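Local coordinates for protein amorpha-4,11-diene synthase (Artemisia annua, PDB 4GAX) that probably cyclises farnesyl diphosphate to a sesquiterpene, as a metal-dependent plant terpene synthase related to the amorphadiene and alpha-bisabolol synthases, at residues 57-62 against 240-245; 92-97 against 293-298; 222-227 against 246-251. One frame throughout, in Å; residues are numbered along the deposited sequence.

Contact 1: 57-62 against 240-245; sequences KDLKKE and LIKLAK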
loop_
_atom_site.group_PDB
_atom_site.type_symbol
_atom_site.label_atom_id
_atom_site.label_comp_id
_atom_site.label_asym_id
_atom_site.label_seq_id
_atom_site.Cartn_x
_atom_site.Cartn_y
_atom_site.Cartn_z
ATOM N N LYS A 57 24.798 1.107 -14.637
ATOM C CA LYS A 57 25.456 2.306 -14.123
ATOM C C LYS A 57 25.461 3.418 -15.173
ATOM O O LYS A 57 25.102 4.568 -14.886
ATOM C CB LYS A 57 26.883 1.975 -13.662
ATOM C CG LYS A 57 27.637 3.141 -13.042
ATOM C CD LYS A 57 28.891 2.676 -12.303
ATOM C CE LYS A 57 29.933 2.098 -13.251
ATOM N NZ LYS A 57 31.125 1.582 -12.516
ATOM N N ASP A 58 25.842 3.066 -16.398
ATOM C CA ASP A 58 25.883 4.028 -17.496
ATOM C C ASP A 58 24.490 4.480 -17.946
ATOM O O ASP A 58 24.301 5.634 -18.358
ATOM C CB ASP A 58 26.675 3.453 -18.663
ATOM C CG ASP A 58 28.071 3.022 -18.249
ATOM O OD1 ASP A 58 28.738 3.788 -17.517
ATOM O OD2 ASP A 58 28.492 1.913 -18.641
ATOM N N LEU A 59 23.515 3.579 -17.871
ATOM C CA LEU A 59 22.133 3.967 -18.134
ATOM C C LEU A 59 21.683 5.023 -17.132
ATOM O O LEU A 59 21.041 6.006 -17.504
ATOM C CB LEU A 59 21.202 2.760 -18.060
ATOM C CG LEU A 59 21.285 1.784 -19.237
ATOM C CD1 LEU A 59 20.440 0.547 -18.946
ATOM C CD2 LEU A 59 20.829 2.453 -20.532
ATOM N N LYS A 60 22.020 4.804 -15.864
ATOM C CA LYS A 60 21.710 5.742 -14.784
ATOM C C LYS A 60 22.213 7.154 -15.060
ATOM O O LYS A 60 21.494 8.133 -14.830
ATOM C CB LYS A 60 22.306 5.252 -13.461
ATOM C CG LYS A 60 21.276 4.713 -12.492
ATOM C CD LYS A 60 21.437 3.222 -12.254
ATOM C CE LYS A 60 22.228 2.951 -10.986
ATOM N NZ LYS A 60 22.275 4.157 -10.111
ATOM N N LYS A 61 23.444 7.256 -15.551
ATOM C CA LYS A 61 24.041 8.555 -15.846
ATOM C C LYS A 61 23.342 9.258 -17.007
ATOM O O LYS A 61 23.243 10.489 -17.031
ATOM C CB LYS A 61 25.524 8.398 -16.179
ATOM C CG LYS A 61 26.324 7.615 -15.152
ATOM C CD LYS A 61 27.812 7.682 -15.480
ATOM C CE LYS A 61 28.607 6.652 -14.693
ATOM N NZ LYS A 61 29.184 5.611 -15.595
ATOM N N GLU A 62 22.897 8.494 -17.997
ATOM C CA GLU A 62 22.169 9.086 -19.113
ATOM C C GLU A 62 20.856 9.676 -18.597
ATOM O O GLU A 62 20.447 10.761 -19.008
ATOM C CB GLU A 62 21.856 8.040 -20.184
ATOM C CG GLU A 62 23.063 7.358 -20.793
ATOM C CD GLU A 62 22.672 6.394 -21.905
ATOM O OE1 GLU A 62 21.742 6.726 -22.680
ATOM O OE2 GLU A 62 23.283 5.303 -21.997
ATOM N N LEU A 240 15.374 4.646 -20.930
ATOM C CA LEU A 240 14.555 4.414 -19.742
ATOM C C LEU A 240 14.000 2.995 -19.698
ATOM O O LEU A 240 13.995 2.354 -18.643
ATOM C CB LEU A 240 13.373 5.386 -19.670
ATOM C CG LEU A 240 13.541 6.824 -19.197
ATOM C CD1 LEU A 240 12.157 7.485 -19.181
ATOM C CD2 LEU A 240 14.177 6.875 -17.810
ATOM N N ILE A 241 13.498 2.509 -20.828
ATOM C CA ILE A 241 12.878 1.186 -20.823
ATOM C C ILE A 241 13.924 0.102 -20.602
ATOM O O ILE A 241 13.660 -0.885 -19.899
ATOM C CB ILE A 241 12.021 0.894 -22.093
ATOM C CG1 ILE A 241 11.172 -0.369 -21.870
ATOM C CG2 ILE A 241 12.892 0.726 -23.331
ATOM C CD1 ILE A 241 10.253 -0.276 -20.658
ATOM N N LYS A 242 15.117 0.287 -21.167
ATOM C CA LYS A 242 16.176 -0.701 -20.961
ATOM C C LYS A 242 16.543 -0.791 -19.483
ATOM O O LYS A 242 16.652 -1.885 -18.907
ATOM C CB LYS A 242 17.409 -0.343 -21.784
ATOM C CG LYS A 242 18.474 -1.423 -21.764
ATOM C CD LYS A 242 19.738 -0.967 -22.475
ATOM C CE LYS A 242 20.654 -2.147 -22.764
ATOM N NZ LYS A 242 21.992 -1.686 -23.222
ATOM N N LEU A 243 16.713 0.372 -18.867
ATOM C CA LEU A 243 17.027 0.453 -17.452
ATOM C C LEU A 243 15.903 -0.099 -16.581
ATOM O O LEU A 243 16.154 -0.829 -15.609
ATOM C CB LEU A 243 17.278 1.917 -17.072
ATOM C CG LEU A 243 17.545 2.202 -15.595
ATOM C CD1 LEU A 243 18.739 1.400 -15.094
ATOM C CD2 LEU A 243 17.779 3.678 -15.397
ATOM N N ALA A 244 14.668 0.267 -16.906
ATOM C CA ALA A 244 13.532 -0.166 -16.096
ATOM C C ALA A 244 13.400 -1.687 -16.048
ATOM O O ALA A 244 13.025 -2.257 -15.019
ATOM C CB ALA A 244 12.219 0.470 -16.599
ATOM N N LYS A 245 13.691 -2.343 -17.162
ATOM C CA LYS A 245 13.517 -3.792 -17.217
ATOM C C LYS A 245 14.657 -4.511 -16.506
ATOM O O LYS A 245 14.427 -5.509 -15.816
ATOM C CB LYS A 245 13.404 -4.270 -18.661
ATOM C CG LYS A 245 12.149 -3.796 -19.382
ATOM C CD LYS A 245 12.220 -4.180 -20.884
ATOM C CE LYS A 245 11.383 -5.401 -21.196
ATOM N NZ LYS A 245 11.567 -5.861 -22.619
#

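Contact 2: 92-97 against 293-298; sequences ISYLFE and RFEPQY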
loop_
_atom_site.group_PDB
_atom_site.type_symbol
_atom_site.label_atom_id
_atom_site.label_comp_id
_atom_site.label_asym_id
_atom_site.label_seq_id
_atom_site.Cartn_x
_atom_site.Cartn_y
_atom_site.Cartn_z
ATOM N N ILE A 92 11.317 2.870 -11.257
ATOM C CA ILE A 92 12.736 3.117 -10.957
ATOM C C ILE A 92 13.003 4.462 -10.281
ATOM O O ILE A 92 14.126 4.978 -10.304
ATOM C CB ILE A 92 13.622 2.992 -12.205
ATOM C CG1 ILE A 92 12.948 3.628 -13.421
ATOM C CG2 ILE A 92 13.917 1.534 -12.498
ATOM C CD1 ILE A 92 13.880 3.712 -14.613
ATOM N N SER A 93 11.971 5.037 -9.675
ATOM C CA SER A 93 12.145 6.304 -8.977
ATOM C C SER A 93 13.171 6.192 -7.839
ATOM O O SER A 93 13.893 7.155 -7.563
ATOM C CB SER A 93 10.804 6.832 -8.471
ATOM O OG SER A 93 10.221 5.919 -7.559
ATOM N N TYR A 94 13.286 5.010 -7.224
ATOM C CA TYR A 94 14.262 4.811 -6.136
ATOM C C TYR A 94 15.704 4.978 -6.591
ATOM O O TYR A 94 16.589 5.170 -5.766
ATOM C CB TYR A 94 14.107 3.432 -5.477
ATOM C CG TYR A 94 14.344 2.279 -6.419
ATOM C CD1 TYR A 94 15.616 1.721 -6.576
ATOM C CD2 TYR A 94 13.296 1.736 -7.153
ATOM C CE1 TYR A 94 15.830 0.657 -7.444
ATOM C CE2 TYR A 94 13.499 0.672 -8.021
ATOM C CZ TYR A 94 14.766 0.139 -8.163
ATOM O OH TYR A 94 14.953 -0.914 -9.025
ATOM N N LEU A 95 15.948 4.892 -7.901
ATOM C CA LEU A 95 17.291 5.139 -8.423
ATOM C C LEU A 95 17.607 6.629 -8.479
ATOM O O LEU A 95 18.767 7.014 -8.529
ATOM C CB LEU A 95 17.441 4.558 -9.831
ATOM C CG LEU A 95 17.354 3.036 -9.979
ATOM C CD1 LEU A 95 17.601 2.687 -11.430
ATOM C CD2 LEU A 95 18.384 2.355 -9.089
ATOM N N PHE A 96 16.572 7.464 -8.467
ATOM C CA PHE A 96 16.753 8.904 -8.663
ATOM C C PHE A 96 15.998 9.733 -7.627
ATOM O O PHE A 96 15.385 10.759 -7.959
ATOM C CB PHE A 96 16.277 9.276 -10.066
ATOM C CG PHE A 96 16.902 8.443 -11.143
ATOM C CD1 PHE A 96 18.201 8.685 -11.542
ATOM C CD2 PHE A 96 16.200 7.404 -11.741
ATOM C CE1 PHE A 96 18.804 7.918 -12.545
ATOM C CE2 PHE A 96 16.791 6.629 -12.745
ATOM C CZ PHE A 96 18.099 6.889 -13.141
ATOM N N GLU A 97 16.054 9.277 -6.378
ATOM C CA GLU A 97 15.312 9.880 -5.282
ATOM C C GLU A 97 15.673 11.344 -5.123
ATOM O O GLU A 97 14.791 12.220 -5.116
ATOM C CB GLU A 97 15.620 9.141 -3.977
ATOM C CG GLU A 97 14.420 8.937 -3.089
ATOM C CD GLU A 97 13.395 8.007 -3.715
ATOM O OE1 GLU A 97 13.609 6.777 -3.686
ATOM O OE2 GLU A 97 12.373 8.502 -4.240
ATOM N N ARG A 293 6.687 -0.759 1.403
ATOM C CA ARG A 293 7.738 -0.145 0.580
ATOM C C ARG A 293 8.415 -1.267 -0.200
ATOM O O ARG A 293 8.827 -2.267 0.392
ATOM C CB ARG A 293 8.798 0.568 1.432
ATOM C CG ARG A 293 8.374 1.816 2.270
ATOM C CD ARG A 293 7.793 2.954 1.415
ATOM N NE ARG A 293 8.633 3.403 0.297
ATOM C CZ ARG A 293 9.200 4.610 0.208
ATOM N NH1 ARG A 293 9.064 5.485 1.193
ATOM N NH2 ARG A 293 9.914 4.948 -0.870
ATOM N N PHE A 294 8.549 -1.124 -1.516
ATOM C CA PHE A 294 9.129 -2.219 -2.307
ATOM C C PHE A 294 10.614 -1.976 -2.594
ATOM O O PHE A 294 11.319 -2.861 -3.099
ATOM C CB PHE A 294 8.398 -2.352 -3.652
ATOM C CG PHE A 294 8.697 -1.216 -4.595
ATOM C CD1 PHE A 294 9.765 -1.284 -5.484
ATOM C CD2 PHE A 294 7.936 -0.051 -4.556
ATOM C CE1 PHE A 294 10.063 -0.214 -6.332
ATOM C CE2 PHE A 294 8.220 1.031 -5.409
ATOM C CZ PHE A 294 9.289 0.943 -6.300
ATOM N N GLU A 295 11.086 -0.771 -2.304
ATOM C CA GLU A 295 12.419 -0.351 -2.728
ATOM C C GLU A 295 13.541 -1.106 -2.007
ATOM O O GLU A 295 13.364 -1.554 -0.863
ATOM C CB GLU A 295 12.569 1.166 -2.569
ATOM C CG GLU A 295 11.559 1.946 -3.425
ATOM C CD GLU A 295 10.257 2.248 -2.681
ATOM O OE1 GLU A 295 9.939 1.561 -1.682
ATOM O OE2 GLU A 295 9.548 3.185 -3.091
ATOM N N PRO A 296 14.701 -1.242 -2.676
ATOM C CA PRO A 296 15.787 -2.065 -2.139
ATOM C C PRO A 296 16.263 -1.590 -0.781
ATOM O O PRO A 296 16.641 -2.417 0.026
ATOM C CB PRO A 296 16.901 -1.937 -3.191
ATOM C CG PRO A 296 16.508 -0.782 -4.056
ATOM C CD PRO A 296 15.021 -0.694 -4.010
ATOM N N GLN A 297 16.201 -0.287 -0.528
ATOM C CA GLN A 297 16.679 0.288 0.719
ATOM C C GLN A 297 15.901 -0.254 1.931
ATOM O O GLN A 297 16.395 -0.239 3.062
ATOM C CB GLN A 297 16.558 1.828 0.662
ATOM C CG GLN A 297 17.362 2.513 -0.474
ATOM C CD GLN A 297 16.816 2.260 -1.892
ATOM O OE1 GLN A 297 15.687 1.820 -2.065
ATOM N NE2 GLN A 297 17.634 2.541 -2.905
ATOM N N TYR A 298 14.678 -0.716 1.695
ATOM C CA TYR A 298 13.803 -1.150 2.778
ATOM C C TYR A 298 13.682 -2.675 2.977
ATOM O O TYR A 298 12.712 -3.166 3.556
ATOM C CB TYR A 298 12.432 -0.508 2.585
ATOM C CG TYR A 298 12.544 1.002 2.506
ATOM C CD1 TYR A 298 13.036 1.731 3.579
ATOM C CD2 TYR A 298 12.188 1.693 1.350
ATOM C CE1 TYR A 298 13.149 3.124 3.521
ATOM C CE2 TYR A 298 12.291 3.111 1.283
ATOM C CZ TYR A 298 12.774 3.804 2.375
ATOM O OH TYR A 298 12.893 5.183 2.316
HETATM O O HOH W 1 10.211 4.456 -5.139
#

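Contact 3: 222-227 against 246-251; sequences EAVQYI and LEFNLL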
loop_
_atom_site.group_PDB
_atom_site.type_symbol
_atom_site.label_atom_id
_atom_site.label_comp_id
_atom_site.label_asym_id
_atom_site.label_seq_id
_atom_site.Cartn_x
_atom_site.Cartn_y
_atom_site.Cartn_z
ATOM N N GLU A 222 2.005 -1.184 -10.487
ATOM C CA GLU A 222 1.956 -0.300 -11.671
ATOM C C GLU A 222 3.136 -0.557 -12.606
ATOM O O GLU A 222 2.968 -0.648 -13.821
ATOM C CB GLU A 222 1.900 1.175 -11.275
ATOM C CG GLU A 222 2.143 2.171 -12.430
ATOM C CD GLU A 222 1.010 2.200 -13.458
ATOM O OE1 GLU A 222 -0.063 1.588 -13.207
ATOM O OE2 GLU A 222 1.189 2.854 -14.523
ATOM N N ALA A 223 4.322 -0.718 -12.036
ATOM C CA ALA A 223 5.518 -0.931 -12.841
ATOM C C ALA A 223 5.393 -2.168 -13.718
ATOM O O ALA A 223 5.680 -2.111 -14.918
ATOM C CB ALA A 223 6.774 -1.022 -11.948
ATOM N N VAL A 224 4.943 -3.278 -13.141
ATOM C CA VAL A 224 4.798 -4.504 -13.933
ATOM C C VAL A 224 3.838 -4.306 -15.096
ATOM O O VAL A 224 4.015 -4.915 -16.152
ATOM C CB VAL A 224 4.360 -5.751 -13.090
ATOM C CG1 VAL A 224 5.109 -5.818 -11.789
ATOM C CG2 VAL A 224 2.882 -5.734 -12.825
ATOM N N GLN A 225 2.827 -3.455 -14.921
ATOM C CA GLN A 225 1.856 -3.233 -15.996
ATOM C C GLN A 225 2.301 -2.104 -16.930
ATOM O O GLN A 225 2.024 -2.139 -18.130
ATOM C CB GLN A 225 0.461 -2.922 -15.421
ATOM C CG GLN A 225 -0.099 -4.009 -14.507
ATOM C CD GLN A 225 -1.371 -3.573 -13.779
ATOM O OE1 GLN A 225 -1.967 -2.538 -14.097
ATOM N NE2 GLN A 225 -1.790 -4.369 -12.793
ATOM N N TYR A 226 2.983 -1.098 -16.391
ATOM C CA TYR A 226 3.345 0.061 -17.216
ATOM C C TYR A 226 4.530 -0.228 -18.136
ATOM O O TYR A 226 4.616 0.286 -19.251
ATOM C CB TYR A 226 3.643 1.275 -16.346
ATOM C CG TYR A 226 3.769 2.568 -17.138
ATOM C CD1 TYR A 226 2.653 3.143 -17.745
ATOM C CD2 TYR A 226 4.993 3.219 -17.265
ATOM C CE1 TYR A 226 2.752 4.333 -18.466
ATOM C CE2 TYR A 226 5.105 4.419 -17.993
ATOM C CZ TYR A 226 3.981 4.966 -18.584
ATOM O OH TYR A 226 4.085 6.143 -19.301
ATOM N N ILE A 227 5.450 -1.051 -17.662
ATOM C CA ILE A 227 6.645 -1.353 -18.424
ATOM C C ILE A 227 6.328 -1.833 -19.858
ATOM O O ILE A 227 6.804 -1.223 -20.822
ATOM C CB ILE A 227 7.585 -2.310 -17.648
ATOM C CG1 ILE A 227 8.286 -1.549 -16.514
ATOM C CG2 ILE A 227 8.627 -2.898 -18.589
ATOM C CD1 ILE A 227 9.112 -2.448 -15.577
ATOM N N LEU A 246 15.884 -4.018 -16.690
ATOM C CA LEU A 246 17.056 -4.593 -16.018
ATOM C C LEU A 246 16.883 -4.464 -14.507
ATOM O O LEU A 246 17.148 -5.402 -13.740
ATOM C CB LEU A 246 18.341 -3.872 -16.444
ATOM C CG LEU A 246 19.168 -4.430 -17.611
ATOM C CD1 LEU A 246 18.305 -5.144 -18.618
ATOM C CD2 LEU A 246 19.962 -3.305 -18.294
ATOM N N GLU A 247 16.436 -3.286 -14.084
ATOM C CA GLU A 247 16.242 -2.995 -12.667
ATOM C C GLU A 247 15.070 -3.785 -12.110
ATOM O O GLU A 247 15.125 -4.262 -10.984
ATOM C CB GLU A 247 16.003 -1.506 -12.468
ATOM C CG GLU A 247 17.277 -0.692 -12.587
ATOM C CD GLU A 247 18.248 -0.970 -11.449
ATOM O OE1 GLU A 247 17.796 -1.363 -10.344
ATOM O OE2 GLU A 247 19.462 -0.793 -11.665
ATOM N N PHE A 248 14.011 -3.934 -12.899
ATOM C CA PHE A 248 12.875 -4.704 -12.423
ATOM C C PHE A 248 13.342 -6.082 -12.039
ATOM O O PHE A 248 12.964 -6.593 -10.990
ATOM C CB PHE A 248 11.792 -4.855 -13.487
ATOM C CG PHE A 248 10.573 -5.536 -12.963
ATOM C CD1 PHE A 248 9.602 -4.809 -12.291
ATOM C CD2 PHE A 248 10.439 -6.913 -13.050
ATOM C CE1 PHE A 248 8.483 -5.439 -11.778
ATOM C CE2 PHE A 248 9.320 -7.560 -12.523
ATOM C CZ PHE A 248 8.344 -6.819 -11.894
ATOM N N ASN A 249 14.145 -6.690 -12.906
ATOM C CA ASN A 249 14.596 -8.067 -12.674
ATOM C C ASN A 249 15.565 -8.165 -11.495
ATOM O O ASN A 249 15.504 -9.117 -10.702
ATOM C CB ASN A 249 15.180 -8.693 -13.953
ATOM C CG ASN A 249 14.099 -9.057 -14.979
ATOM O OD1 ASN A 249 12.893 -9.085 -14.668
ATOM N ND2 ASN A 249 14.532 -9.351 -16.209
ATOM N N LEU A 250 16.457 -7.186 -11.374
ATOM C CA LEU A 250 17.376 -7.153 -10.235
ATOM C C LEU A 250 16.613 -7.040 -8.921
ATOM O O LEU A 250 16.891 -7.757 -7.963
ATOM C CB LEU A 250 18.338 -5.971 -10.355
ATOM C CG LEU A 250 19.274 -6.023 -11.564
ATOM C CD1 LEU A 250 20.232 -4.827 -11.553
ATOM C CD2 LEU A 250 20.038 -7.346 -11.609
ATOM N N LEU A 251 15.650 -6.131 -8.863
ATOM C CA LEU A 251 14.901 -5.948 -7.625
ATOM C C LEU A 251 14.008 -7.157 -7.345
ATOM O O LEU A 251 13.870 -7.583 -6.199
ATOM C CB LEU A 251 14.113 -4.634 -7.646
ATOM C CG LEU A 251 13.414 -4.236 -6.353
ATOM C CD1 LEU A 251 14.409 -4.201 -5.179
ATOM C CD2 LEU A 251 12.749 -2.868 -6.558
#

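Contact 1: 57-62 against 240-245
No flat group takes part where Leu59 meets Leu243 and Lys242: neither face nor edge of a ring or carboxylate enters this junction, whose side-chain contacts are all between aliphatic carbons. Leu59 is the main contributor on the first helix. Its CG stands anti to the carbonyl carbon (chi1 -74°), which sends Leu59 CD1 against the backbone of the other helix, 3.7 Å from Leu243 CA. Leu59 CD1 also lies 3.9 Å from Leu243 CB. A branched apolar residue suits a buried place like this: CD1 meets both Leu243 and Lys242, while CD2 adds a looser contact to Lys242 CD. The extended Lys242 chain crosses Leu59 at about a right angle, with Lys242 CD 3.9 Å from Leu59 CD1. Lysine fits the border because its methylenes cover the leucine while the charged end continues towards solvent. On Lys60 the methylenes come looser, Lys60 CD standing 4.3 Å from Leu243 CD1. Elsewhere on the first helix, Lys61 NZ forms a salt bridge of 2.7 Å with Asp58 OD1, so these charges are paired apart from the apolar seam. The axes of the two segments approach to 9.8 Å, their N-to-C directions 135° apart, closer to antiparallel than to parallel. Leu243 also packs on Val56 and Val63 of helix 52-71, and Leu240 carries the apolar surface of helix 238-269 on to Leu83 and Ile87 of helix 77-89.

Contact 2: 92-97 against 293-298
Tyr94 fits closely against Pro296, Phe294 and Glu295, and it supplies most of the first loop's share of the buried surface. Pro296 CD sits over one face of its ring, 3.8 Å from the centroid and 21° off the normal, a CH-pi contact to which the rigid proline ring, with its polarised CD hydrogens, is well suited. The Phe294 side chain crosses Tyr94 at about a right angle, placing Phe294 CE1 3.9 Å from Tyr94 CD2. Nearer the backbone, Glu295 CG lies 3.6 Å from Tyr94 CB, using the aliphatic part of the glutamate as packing. With CG between the backbone N and the carbonyl carbon (chi1 62°), the tyrosine ring swings in among these partners, and its hydroxyl goes on to a probable hydrogen bond with Glu247. The loops precede helices 97-111 and 299-322 and join the N-terminal helical domain to the metal-binding domain, the two-domain plan of plant sesquiterpene synthases. Replacing Tyr94 by alanine removes the ring and hydroxyl, which would probably leave Pro296 CD without its aromatic face, open a gap beside Phe294 and cost Glu247 its hydroxyl partner. The Glu295 carboxylate is gripped side-on by Arg293: NE reaches OE1 at 3.0 Å and NH2 reaches OE2 at 2.9 Å, the latter from above the carboxylate plane. Away from the ring the fit slackens. A water donates to Glu295 OE2 and also bonds Ser93 OG at 2.8 Å, bridging the loops. The exposed Gln297 merely brings NE2 to 4.0 Å from Tyr94 O.

Contact 3: 222-227 against 246-251
Phe248 makes the whole contact for 246-251, its ring reaching Val224 and Ile227, while the residues before and after it serve other faces of the same helix. The segment starts with Leu246, which turns to helix 52-71 and packs on Ile55, Val56 and Leu59. Glu247 follows and touches Val56 as well. One residue on, Phe248 points to helix 219-232. Its CG is anti to the backbone N (chi1 -175°), which carries the ring out from its own helix and across to the other one, bridging backbones whose CA atoms at Val224 and Phe248 are 8.2 Å apart. The far end of the ring meets Val224 obliquely: Val224 CG1 is 3.4 Å from Phe248 CZ and equally 3.4 Å from Phe248 CE1, a tight fit. Closer to the root, Ile227 CD1 lies 4.1 Å from Phe248 CD1 and touches CB as well; this delta methyl, at the end of the isoleucine chain, comes obliquely to the ring. Asn249 places OD1 at the edge of the Phe248 ring, in its plane, and accepts a hydrogen bond from the backbone N of Met561 in the C-terminal tail. Leu251, at the end, goes to Phe294. Helices 219-232 and 238-269 run in roughly opposite directions, joined by a short turn as a helical hairpin. No hydrogen bond or charge crosses between the segments, so the pairing here rests on shape and dispersion, with the polar atoms of Glu222 occupied instead by Arg89, Arg208 and Arg217.

From the N terminus, residues 57-62 come first and wait until 240-245 to close the loop of contact 1. Before that, 92-97 opens contact 2, which closes only at 293-298, so the two loops cross. Contact 3 starts at 222-227, inside the loop of contact 1, and ends at 246-251, just beyond it; it therefore crosses contact 1 but nests within contact 2. Helix 238-269 serves contacts 1 and 3, receiving helix 52-71 and helix 219-232, while contact 2 ties the N-terminal domain to the metal-binding domain. They also touch: Phe96 packs on Leu243, Lys245 on Ile227, and Leu95 on Glu247.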